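PDB 5D5W: transcription factor SKN7 from Chaetomium thermophilum, which binds heat-shock-element DNA through its HSF-type domain and probably regulates genes in response to osmotic and oxidative stress. Local coordinates for a contact of chain A with DNA. Coordinates in Å, arbitrary orientation; residue numbers count along the deposited sequence, not the author numbering.

A contact of chain A with DNA. Residues 47-49, 51, 54. With nucleotides of chain B.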
loop_
_atom_site.group_PDB
_atom_site.type_symbol
_atom_site.label_atom_id
_atom_site.label_comp_id
_atom_site.label_asym_id
_atom_site.label_seq_id
_atom_site.Cartn_x
_atom_site.Cartn_y
_atom_site.Cartn_z
ATOM N N PHE A 47 -15.101 -2.384 5.201
ATOM C CA PHE A 47 -15.153 -2.070 3.771
ATOM C C PHE A 47 -15.146 -3.336 2.922
ATOM O O PHE A 47 -15.141 -4.446 3.456
ATOM C CB PHE A 47 -13.991 -1.136 3.418
ATOM C CG PHE A 47 -14.058 0.193 4.121
ATOM C CD1 PHE A 47 -14.933 1.178 3.686
ATOM C CD2 PHE A 47 -13.266 0.455 5.223
ATOM C CE1 PHE A 47 -15.011 2.401 4.334
ATOM C CE2 PHE A 47 -13.339 1.675 5.877
ATOM C CZ PHE A 47 -14.212 2.650 5.432
ATOM N N LYS A 48 -15.156 -3.168 1.602
ATOM C CA LYS A 48 -15.298 -4.289 0.668
ATOM C C LYS A 48 -13.953 -4.753 0.077
ATOM O O LYS A 48 -13.911 -5.324 -1.018
ATOM C CB LYS A 48 -16.260 -3.902 -0.467
ATOM C CG LYS A 48 -17.555 -3.216 -0.030
ATOM C CD LYS A 48 -18.365 -2.771 -1.247
ATOM C CE LYS A 48 -19.607 -1.965 -0.879
ATOM N NZ LYS A 48 -20.364 -1.487 -2.080
ATOM N N HIS A 49 -12.865 -4.523 0.808
ATOM C CA HIS A 49 -11.516 -4.844 0.333
ATOM C C HIS A 49 -10.564 -4.927 1.522
ATOM O O HIS A 49 -10.954 -4.628 2.645
ATOM C CB HIS A 49 -11.021 -3.751 -0.611
ATOM C CG HIS A 49 -10.930 -2.414 0.045
ATOM N ND1 HIS A 49 -9.737 -1.852 0.439
ATOM C CD2 HIS A 49 -11.895 -1.543 0.419
ATOM C CE1 HIS A 49 -9.969 -0.688 1.017
ATOM N NE2 HIS A 49 -11.271 -0.475 1.016
ATOM N N ASN A 51 -7.184 -3.655 1.074
ATOM C CA ASN A 51 -6.210 -3.051 0.178
ATOM C C ASN A 51 -6.072 -1.612 0.657
ATOM O O ASN A 51 -7.041 -0.847 0.648
ATOM C CB ASN A 51 -6.738 -3.143 -1.267
ATOM C CG ASN A 51 -5.746 -2.657 -2.306
ATOM O OD1 ASN A 51 -4.837 -1.867 -2.022
ATOM N ND2 ASN A 51 -5.932 -3.117 -3.535
ATOM N N SER A 54 -6.683 1.518 -1.758
ATOM C CA SER A 54 -8.091 1.850 -1.990
ATOM C C SER A 54 -8.689 2.654 -0.837
ATOM O O SER A 54 -9.577 3.492 -1.046
ATOM C CB SER A 54 -8.893 0.578 -2.225
ATOM O OG SER A 54 -8.370 -0.123 -3.336
ATOM P P DT B 3 -14.799 0.339 -1.036
ATOM O OP1 DT B 3 -15.030 -0.738 -0.037
ATOM O OP2 DT B 3 -14.125 1.602 -0.625
ATOM O "O5'" DT B 3 -14.006 -0.276 -2.267
ATOM C "C5'" DT B 3 -14.492 -1.472 -2.891
ATOM C "C4'" DT B 3 -13.692 -1.767 -4.136
ATOM O "O4'" DT B 3 -13.942 -0.743 -5.122
ATOM C "C3'" DT B 3 -12.177 -1.800 -3.929
ATOM O "O3'" DT B 3 -11.688 -3.056 -4.393
ATOM C "C2'" DT B 3 -11.663 -0.638 -4.763
ATOM C "C1'" DT B 3 -12.744 -0.472 -5.810
ATOM N N1 DT B 3 -12.860 0.882 -6.390
ATOM C C2 DT B 3 -12.866 1.032 -7.759
ATOM O O2 DT B 3 -12.759 0.095 -8.534
ATOM N N3 DT B 3 -12.997 2.327 -8.192
ATOM C C4 DT B 3 -13.109 3.460 -7.408
ATOM O O4 DT B 3 -13.206 4.563 -7.938
ATOM C C5 DT B 3 -13.102 3.227 -5.982
ATOM C C7 DT B 3 -13.233 4.393 -5.054
ATOM C C6 DT B 3 -12.982 1.967 -5.552
ATOM P P DT B 4 -10.153 -3.418 -4.253
ATOM O OP1 DT B 4 -10.059 -4.882 -4.037
ATOM O OP2 DT B 4 -9.532 -2.471 -3.289
ATOM O "O5'" DT B 4 -9.574 -3.107 -5.705
ATOM C "C5'" DT B 4 -10.159 -3.706 -6.875
ATOM C "C4'" DT B 4 -9.483 -3.179 -8.120
ATOM O "O4'" DT B 4 -9.911 -1.823 -8.398
ATOM C "C3'" DT B 4 -7.958 -3.134 -8.033
ATOM O "O3'" DT B 4 -7.421 -3.792 -9.180
ATOM C "C2'" DT B 4 -7.627 -1.651 -8.016
ATOM C "C1'" DT B 4 -8.790 -1.059 -8.789
ATOM N N1 DT B 4 -9.095 0.364 -8.528
ATOM C C2 DT B 4 -9.403 1.170 -9.600
ATOM O O2 DT B 4 -9.420 0.771 -10.754
ATOM N N3 DT B 4 -9.678 2.473 -9.273
ATOM C C4 DT B 4 -9.693 3.032 -8.010
ATOM O O4 DT B 4 -9.982 4.216 -7.869
ATOM C C5 DT B 4 -9.368 2.130 -6.935
ATOM C C7 DT B 4 -9.336 2.655 -5.536
ATOM C C6 DT B 4 -9.093 0.858 -7.241
HETATM O O HOH W 1 -12.117 2.106 1.537
#
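Lys48 and Ser54 grip successive phosphates of one DNA strand, from the turn and the recognition helix (52-61) of the HSF-type helix-turn-helix. The backbone N of Lys48 donates to OP1 of DT3 at 2.9 Å, nearly straight (161° at the hydrogen). The extended Lys48 side chain carries NZ away from this phosphate, so any help from its terminal amine is probably long-range electrostatics. One phosphate along, the hydroxyl OG of Ser54 gives a 2.6 Å bond to OP2 of DT4; because Ser54 lies in the first turn of its helix, the helix dipole may reinforce this hold on negative charge.

A chi1 of 61° lays the His49 ring between the two phosphates. Its edge meets the first: CD2 points in plane at OP1 of DT3, 3.3 Å off, and NE2 reaches OP2 through a water. That water lies 3.6 Å above the Phe47 ring plane, toward the rim. OP2 of DT4 sits over one His49 face, 3.6 Å from CG, and may polarise the imidazole. Beside it Ser54 CB lies 3.5 Å above the ring plane, a methylene contact rather than an aromatic stack. Asn51 N donates to His49 ND1 at 3.2 Å, 22° out of plane, which probably helps fix the ring's rotation. An alanine at His49 would probably leave the water without its imidazole partner and open a gap under Ser54. In the major groove, Ser54 CA packs against the thymine methyl C7 of DT4 at 3.8 Å.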